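Local coordinates for cytoplasmic protein (Cryptococcus neoformans var. grubii serotype A, PDB 7LPO) that probably hydrolyses steryl beta-glucosides, as a sterylglucosidase of glycoside hydrolase family 5, at residues 83-91 against 129-137; 682-690 against 768-777. One frame throughout, in Å; residues are numbered along the deposited sequence.

Contact 1: residues 83-91 against 129-137; sequences SADLHLARL and RKCKEWGFR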
# COMPACT_ATOMS: atom_id res chain seq x y z
N SER A 83 -19.12 9.12 -14.73
CA SER A 83 -17.87 9.67 -14.21
C SER A 83 -16.70 8.70 -14.34
O SER A 83 -15.55 9.14 -14.38
CB SER A 83 -18.04 10.08 -12.75
OG SER A 83 -18.50 9.01 -11.94
N ALA A 84 -16.95 7.39 -14.42
CA ALA A 84 -15.86 6.42 -14.36
C ALA A 84 -14.89 6.60 -15.53
O ALA A 84 -13.67 6.49 -15.36
CB ALA A 84 -16.41 5.00 -14.34
N ASP A 85 -15.42 6.86 -16.73
CA ASP A 85 -14.55 6.99 -17.90
C ASP A 85 -13.70 8.25 -17.83
O ASP A 85 -12.59 8.28 -18.37
CB ASP A 85 -15.38 6.98 -19.18
CG ASP A 85 -16.03 5.64 -19.44
OD1 ASP A 85 -15.31 4.71 -19.85
OD2 ASP A 85 -17.26 5.51 -19.22
N LEU A 86 -14.21 9.31 -17.20
CA LEU A 86 -13.44 10.55 -17.11
C LEU A 86 -12.23 10.37 -16.21
O LEU A 86 -11.14 10.88 -16.52
CB LEU A 86 -14.34 11.67 -16.60
CG LEU A 86 -13.78 13.08 -16.75
CD1 LEU A 86 -13.26 13.36 -18.15
CD2 LEU A 86 -14.85 14.12 -16.36
N HIS A 87 -12.38 9.64 -15.11
CA HIS A 87 -11.24 9.40 -14.22
C HIS A 87 -10.18 8.56 -14.91
O HIS A 87 -8.98 8.88 -14.84
CB HIS A 87 -11.72 8.72 -12.95
CG HIS A 87 -12.52 9.60 -12.05
ND1 HIS A 87 -12.00 10.75 -11.49
CD2 HIS A 87 -13.79 9.51 -11.61
CE1 HIS A 87 -12.93 11.33 -10.75
NE2 HIS A 87 -14.02 10.59 -10.79
N LEU A 88 -10.58 7.48 -15.58
CA LEU A 88 -9.60 6.64 -16.27
C LEU A 88 -8.95 7.41 -17.41
O LEU A 88 -7.75 7.26 -17.65
CB LEU A 88 -10.26 5.36 -16.78
CG LEU A 88 -10.80 4.42 -15.69
CD1 LEU A 88 -11.68 3.31 -16.27
CD2 LEU A 88 -9.67 3.80 -14.89
N ALA A 89 -9.72 8.24 -18.11
CA ALA A 89 -9.13 9.06 -19.16
C ALA A 89 -8.04 9.96 -18.59
O ALA A 89 -6.97 10.09 -19.18
CB ALA A 89 -10.21 9.91 -19.83
N ARG A 90 -8.32 10.58 -17.44
CA ARG A 90 -7.33 11.45 -16.82
C ARG A 90 -6.07 10.67 -16.49
O ARG A 90 -4.96 11.09 -16.81
CB ARG A 90 -7.93 12.08 -15.56
CG ARG A 90 -7.06 13.13 -14.89
CD ARG A 90 -7.81 13.81 -13.73
NE ARG A 90 -8.96 14.60 -14.19
CZ ARG A 90 -10.23 14.30 -13.93
NH1 ARG A 90 -10.56 13.24 -13.20
NH2 ARG A 90 -11.19 15.09 -14.39
N LEU A 91 -6.23 9.51 -15.86
CA LEU A 91 -5.06 8.71 -15.49
C LEU A 91 -4.27 8.30 -16.72
O LEU A 91 -3.03 8.35 -16.72
CB LEU A 91 -5.50 7.49 -14.69
CG LEU A 91 -6.21 7.78 -13.37
CD1 LEU A 91 -6.74 6.51 -12.71
CD2 LEU A 91 -5.27 8.51 -12.41
N ARG A 129 -13.23 -4.40 -16.38
CA ARG A 129 -13.47 -4.36 -17.82
C ARG A 129 -13.22 -2.98 -18.39
O ARG A 129 -12.62 -2.84 -19.47
CB ARG A 129 -14.90 -4.81 -18.13
CG ARG A 129 -15.09 -6.32 -18.05
CD ARG A 129 -16.22 -6.77 -18.96
NE ARG A 129 -16.94 -7.92 -18.41
CZ ARG A 129 -16.56 -9.18 -18.56
NH1 ARG A 129 -15.46 -9.48 -19.26
NH2 ARG A 129 -17.28 -10.16 -18.03
N LYS A 130 -13.66 -1.93 -17.70
CA LYS A 130 -13.39 -0.57 -18.16
C LYS A 130 -11.91 -0.25 -18.11
O LYS A 130 -11.38 0.42 -19.01
CB LYS A 130 -14.19 0.44 -17.34
CG LYS A 130 -15.65 0.53 -17.73
CD LYS A 130 -16.32 1.75 -17.13
CE LYS A 130 -17.55 2.16 -17.94
NZ LYS A 130 -17.21 2.52 -19.34
N CYS A 131 -11.20 -0.69 -17.06
CA CYS A 131 -9.75 -0.52 -17.04
C CYS A 131 -9.12 -1.15 -18.27
O CYS A 131 -8.19 -0.58 -18.87
CB CYS A 131 -9.16 -1.13 -15.77
SG CYS A 131 -9.77 -0.36 -14.25
N LYS A 132 -9.60 -2.32 -18.68
CA LYS A 132 -9.05 -2.98 -19.86
C LYS A 132 -9.34 -2.18 -21.13
O LYS A 132 -8.46 -2.04 -21.99
CB LYS A 132 -9.61 -4.39 -19.97
CG LYS A 132 -9.02 -5.22 -21.10
CD LYS A 132 -9.75 -6.55 -21.21
CE LYS A 132 -9.32 -7.32 -22.45
NZ LYS A 132 -10.43 -8.21 -22.92
N GLU A 133 -10.56 -1.66 -21.25
CA GLU A 133 -10.89 -0.84 -22.41
C GLU A 133 -9.95 0.35 -22.54
O GLU A 133 -9.60 0.76 -23.65
CB GLU A 133 -12.34 -0.37 -22.32
CG GLU A 133 -13.37 -1.41 -22.71
CD GLU A 133 -14.74 -1.12 -22.14
OE1 GLU A 133 -15.40 -2.07 -21.64
OE2 GLU A 133 -15.17 0.06 -22.17
N TRP A 134 -9.53 0.92 -21.42
CA TRP A 134 -8.63 2.06 -21.43
C TRP A 134 -7.16 1.67 -21.49
O TRP A 134 -6.30 2.54 -21.45
CB TRP A 134 -8.87 2.94 -20.21
CG TRP A 134 -10.08 3.79 -20.34
CD1 TRP A 134 -11.33 3.52 -19.87
CD2 TRP A 134 -10.17 5.07 -21.00
NE1 TRP A 134 -12.19 4.54 -20.20
CE2 TRP A 134 -11.50 5.51 -20.88
CE3 TRP A 134 -9.25 5.88 -21.67
CZ2 TRP A 134 -11.94 6.71 -21.42
CZ3 TRP A 134 -9.68 7.08 -22.19
CH2 TRP A 134 -11.01 7.48 -22.07
N GLY A 135 -6.85 0.38 -21.57
CA GLY A 135 -5.49 -0.06 -21.77
C GLY A 135 -4.63 -0.18 -20.54
O GLY A 135 -3.40 -0.14 -20.65
N PHE A 136 -5.23 -0.35 -19.37
CA PHE A 136 -4.47 -0.48 -18.13
C PHE A 136 -4.07 -1.93 -17.88
O PHE A 136 -4.83 -2.86 -18.17
CB PHE A 136 -5.29 0.03 -16.94
CG PHE A 136 -5.38 1.50 -16.87
CD1 PHE A 136 -4.30 2.25 -16.45
CD2 PHE A 136 -6.54 2.16 -17.26
CE1 PHE A 136 -4.37 3.62 -16.41
CE2 PHE A 136 -6.63 3.52 -17.21
CZ PHE A 136 -5.53 4.26 -16.79
N ARG A 137 -2.87 -2.11 -17.33
CA ARG A 137 -2.53 -3.33 -16.62
C ARG A 137 -2.92 -3.14 -15.16
O ARG A 137 -2.86 -2.03 -14.62
CB ARG A 137 -1.03 -3.65 -16.73
CG ARG A 137 -0.49 -3.69 -18.15
CD ARG A 137 -1.13 -4.79 -19.01
NE ARG A 137 -0.33 -4.97 -20.22
CZ ARG A 137 -0.12 -6.13 -20.84
NH1 ARG A 137 -0.66 -7.25 -20.37
NH2 ARG A 137 0.65 -6.17 -21.92

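Contact 2: residues 682-690 against 768-777; sequences FDITSTKFK and VQRNGGALRR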
# COMPACT_ATOMS: atom_id res chain seq x y z
N PHE A 682 15.00 13.75 -14.77
CA PHE A 682 14.00 14.72 -15.19
C PHE A 682 14.06 15.91 -14.24
O PHE A 682 14.07 15.72 -13.02
CB PHE A 682 12.60 14.12 -15.19
CG PHE A 682 11.51 15.12 -15.45
CD1 PHE A 682 11.41 15.75 -16.67
CD2 PHE A 682 10.59 15.42 -14.47
CE1 PHE A 682 10.41 16.66 -16.92
CE2 PHE A 682 9.58 16.34 -14.70
CZ PHE A 682 9.49 16.96 -15.93
N ASP A 683 14.08 17.11 -14.80
CA ASP A 683 14.13 18.35 -14.05
C ASP A 683 12.91 19.19 -14.41
O ASP A 683 12.74 19.59 -15.56
CB ASP A 683 15.42 19.10 -14.34
CG ASP A 683 15.53 20.40 -13.59
OD1 ASP A 683 15.55 20.37 -12.34
OD2 ASP A 683 15.59 21.46 -14.26
N ILE A 684 12.07 19.47 -13.41
CA ILE A 684 10.83 20.20 -13.67
C ILE A 684 11.13 21.60 -14.20
O ILE A 684 10.50 22.06 -15.16
CB ILE A 684 9.97 20.27 -12.40
CG1 ILE A 684 9.36 18.91 -12.08
CG2 ILE A 684 8.87 21.32 -12.59
CD1 ILE A 684 8.70 18.85 -10.68
N THR A 685 12.06 22.31 -13.57
CA THR A 685 12.25 23.72 -13.88
C THR A 685 12.71 23.92 -15.32
O THR A 685 12.18 24.78 -16.04
CB THR A 685 13.25 24.33 -12.90
OG1 THR A 685 12.83 24.07 -11.56
CG2 THR A 685 13.37 25.84 -13.10
N SER A 686 13.69 23.15 -15.77
CA SER A 686 14.18 23.28 -17.14
C SER A 686 13.38 22.45 -18.14
O SER A 686 13.45 22.73 -19.35
CB SER A 686 15.64 22.86 -17.22
OG SER A 686 15.79 21.47 -16.96
N THR A 687 12.63 21.46 -17.67
CA THR A 687 11.94 20.45 -18.47
C THR A 687 12.90 19.43 -19.06
O THR A 687 12.46 18.52 -19.77
CB THR A 687 11.10 21.03 -19.62
OG1 THR A 687 11.94 21.41 -20.71
CG2 THR A 687 10.31 22.24 -19.14
N LYS A 688 14.20 19.53 -18.76
CA LYS A 688 15.18 18.65 -19.37
C LYS A 688 14.98 17.21 -18.93
O LYS A 688 14.84 16.93 -17.73
CB LYS A 688 16.59 19.12 -19.02
CG LYS A 688 16.99 20.38 -19.79
CD LYS A 688 18.23 21.02 -19.21
CE LYS A 688 19.01 21.75 -20.29
NZ LYS A 688 20.28 22.33 -19.74
N PHE A 689 14.97 16.31 -19.91
CA PHE A 689 14.78 14.89 -19.70
C PHE A 689 15.92 14.17 -20.40
O PHE A 689 16.23 14.48 -21.55
CB PHE A 689 13.44 14.43 -20.28
CG PHE A 689 13.24 12.95 -20.29
CD1 PHE A 689 13.10 12.24 -19.12
CD2 PHE A 689 13.15 12.28 -21.49
CE1 PHE A 689 12.88 10.89 -19.14
CE2 PHE A 689 12.94 10.91 -21.51
CZ PHE A 689 12.81 10.22 -20.34
N LYS A 690 16.54 13.22 -19.71
CA LYS A 690 17.64 12.45 -20.27
C LYS A 690 17.44 10.98 -19.91
O LYS A 690 17.29 10.64 -18.73
CB LYS A 690 18.99 12.95 -19.76
CG LYS A 690 20.17 12.10 -20.23
CD LYS A 690 21.47 12.87 -20.13
CE LYS A 690 22.60 12.13 -20.83
NZ LYS A 690 23.86 12.09 -20.01
N VAL A 768 15.53 15.43 -24.10
CA VAL A 768 14.32 16.13 -24.50
C VAL A 768 14.16 17.37 -23.63
O VAL A 768 14.46 17.34 -22.43
CB VAL A 768 13.08 15.22 -24.38
CG1 VAL A 768 11.80 15.99 -24.75
CG2 VAL A 768 13.23 13.97 -25.22
N GLN A 769 13.69 18.46 -24.23
CA GLN A 769 13.26 19.61 -23.46
C GLN A 769 12.25 20.40 -24.27
O GLN A 769 12.24 20.35 -25.50
CB GLN A 769 14.43 20.52 -23.06
CG GLN A 769 15.17 21.16 -24.21
CD GLN A 769 16.43 21.88 -23.74
OE1 GLN A 769 16.39 22.70 -22.82
NE2 GLN A 769 17.56 21.55 -24.35
N ARG A 770 11.40 21.14 -23.56
CA ARG A 770 10.47 22.03 -24.23
C ARG A 770 11.22 23.21 -24.83
O ARG A 770 12.06 23.83 -24.18
CB ARG A 770 9.41 22.53 -23.25
CG ARG A 770 8.33 23.36 -23.93
CD ARG A 770 7.27 23.82 -22.93
NE ARG A 770 6.27 24.67 -23.57
CZ ARG A 770 6.36 25.99 -23.66
NH1 ARG A 770 7.41 26.64 -23.16
NH2 ARG A 770 5.41 26.68 -24.26
N ASN A 771 10.91 23.52 -26.09
CA ASN A 771 11.49 24.69 -26.74
C ASN A 771 11.06 25.95 -26.01
O ASN A 771 9.86 26.22 -25.88
CB ASN A 771 11.05 24.74 -28.19
CG ASN A 771 11.68 23.66 -29.02
OD1 ASN A 771 12.87 23.35 -28.86
ND2 ASN A 771 10.90 23.05 -29.90
N GLY A 772 12.04 26.72 -25.54
CA GLY A 772 11.76 27.94 -24.82
C GLY A 772 11.54 27.75 -23.34
O GLY A 772 11.03 28.67 -22.69
N GLY A 773 11.89 26.60 -22.79
CA GLY A 773 11.83 26.42 -21.36
C GLY A 773 10.46 25.96 -20.89
O GLY A 773 9.64 25.43 -21.64
N ALA A 774 10.21 26.20 -19.61
CA ALA A 774 9.07 25.61 -18.93
C ALA A 774 7.79 26.40 -19.19
O ALA A 774 7.80 27.61 -19.44
CB ALA A 774 9.33 25.54 -17.43
N LEU A 775 6.68 25.68 -19.13
CA LEU A 775 5.37 26.31 -19.17
C LEU A 775 5.10 27.04 -17.86
O LEU A 775 5.81 26.88 -16.86
CB LEU A 775 4.28 25.27 -19.40
CG LEU A 775 4.18 24.61 -20.77
CD1 LEU A 775 3.37 23.33 -20.68
CD2 LEU A 775 3.55 25.57 -21.76
N ARG A 776 4.04 27.84 -17.86
CA ARG A 776 3.42 28.34 -16.64
C ARG A 776 1.99 27.82 -16.63
O ARG A 776 1.23 28.09 -17.57
CB ARG A 776 3.48 29.86 -16.56
CG ARG A 776 4.91 30.37 -16.35
CD ARG A 776 5.31 30.34 -14.87
NE ARG A 776 4.60 31.37 -14.12
CZ ARG A 776 5.15 32.51 -13.70
NH1 ARG A 776 6.42 32.78 -13.95
NH2 ARG A 776 4.41 33.39 -13.04
N ARG A 777 1.65 27.05 -15.61
CA ARG A 777 0.38 26.32 -15.57
C ARG A 777 -0.60 26.98 -14.60
O ARG A 777 -0.27 27.97 -13.95
CB ARG A 777 0.62 24.86 -15.16
CG ARG A 777 1.30 24.00 -16.24
CD ARG A 777 2.08 22.82 -15.65
NE ARG A 777 3.33 23.22 -15.00
CZ ARG A 777 4.55 22.96 -15.47
NH1 ARG A 777 4.70 22.29 -16.61
NH2 ARG A 777 5.63 23.37 -14.80
O HOH W 1 7.92 21.94 -16.21
O HOH W 2 12.54 27.05 -17.75
O HOH W 3 15.03 24.79 -20.60

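Contact 1: residues 83-91 against 129-137
Ala-84 and Asp-85 of helix 83-93 meet Lys-130 of helix 118-133, a neighbouring outer helix of the family 5 TIM-barrel region, with Leu-99 of strand 98-104 beneath; the short helical segments cross at -44° with their axes 10.4 Å apart. The methyl of Ala-84 touches the aliphatic chain of Lys-130, which bends at its last torsion (chi4 -61°) to bring the ammonium group to Asp-85. In this salt bridge Lys-130 NZ lies 2.9 Å from Asp-85 OD1, on its syn lone pair, with a weak second bond to OD2. The anti lone pair of Asp-85 OD1 takes the indole N-H, with Trp-134 NE1 at 3.1 Å, nearly in the ring plane and almost straight (170°). Leu-88 comes next, its CB over the five-membered ring of Trp-134 in a CH-pi contact, 3.9 Å from the centroid. The two methyls of Leu-88 part company: CD1 lies against Trp-134 CD1 and Lys-130 CB, whereas CD2 reaches Phe-136 CE2 at 3.8 Å and the sulfur of Cys-131. Ala-89 CB lies 3.4 Å from Trp-134 CH2, at the far end of the indole. Leu-91 closes the row with CB against Phe-136 CZ. A Schellman motif at Gly-135 ends helix 118-133 between the two aromatics. With both lone pairs of OD1 engaged, Asp-85 is held in orientation and probably stays ionised, while the indole is fixed by its edge and one face.

Contact 2: residues 682-690 against 768-777
This contact is the end of an antiparallel strand pair, where strand 689-696 begins beside the last residues of strand 761-770 at the centre of the four-stranded antiparallel sheet in the C-terminal part of the chain. Residues 683-688 are the connection of the beta-hairpin formed by strands 676-682 and 689-696. Phe-689 and Val-768 form a hydrogen-bonded pair: Phe-689 N to Val-768 O and Val-768 N to Phe-689 O are both 2.8 Å. Their side chains run side by side, the edge of the phenyl ring meeting Val-768 CG2, and Tyr-716 of helix 713-716 packs on both. Lys-688 and Gln-769 also lie alongside each other, with Lys-688 CE 3.8 Å from Gln-769 OE1.

Beyond the pair lie two turns. In the hairpin loop, Asp-683 OD2 accepts Ser-686 N, an Asx motif, and also Ser-686 OG, which in turn receives Lys-688 N in an ST turn. Opposite, a type II turn runs from Arg-770 to Gly-773, and Arg-770 NH1 donates to Gly-773 O from above the carbonyl plane; the rest of that guanidinium is bonded to the carbonyls of Ala-717 and Ala-718. Thr-687 joins the turns. With chi1 at 78°, Thr-687 OG1 accepts Arg-770 N at 2.9 Å, and Thr-687 CG2 lies 3.6 Å from Ala-774 CA. Two waters bridge the loops: one links Thr-685 O to Ala-774 N, and another donates to Ile-684 O at 2.8 Å while accepting from Arg-777 NH2 at 3.0 Å, whereas Arg-777 NH1 bonds Val-714 O.

In the fold
Both segments of contact 1 come earlier in the chain than those of contact 2, and the two do not touch: their centres are 28 Å apart and their nearest atoms about 13 Å. Contact 1 belongs to the family 5 catalytic region, a TIM-barrel fold, and joins the helices that precede strands 98-104 and 137-143, neighbouring parallel strands. Contact 2 lies in the C-terminal beta region, 31 Å from the centre of the chain, in a separate antiparallel sheet. That region is not isolated from the barrel, since Ile-684 touches Gln-550 and Asp-554 of helix 547-559. One contact thus ties outer helices together; the other joins the loop before inner strand 689-696 to the tail that follows inner strand 761-770, close to the last modelled residue.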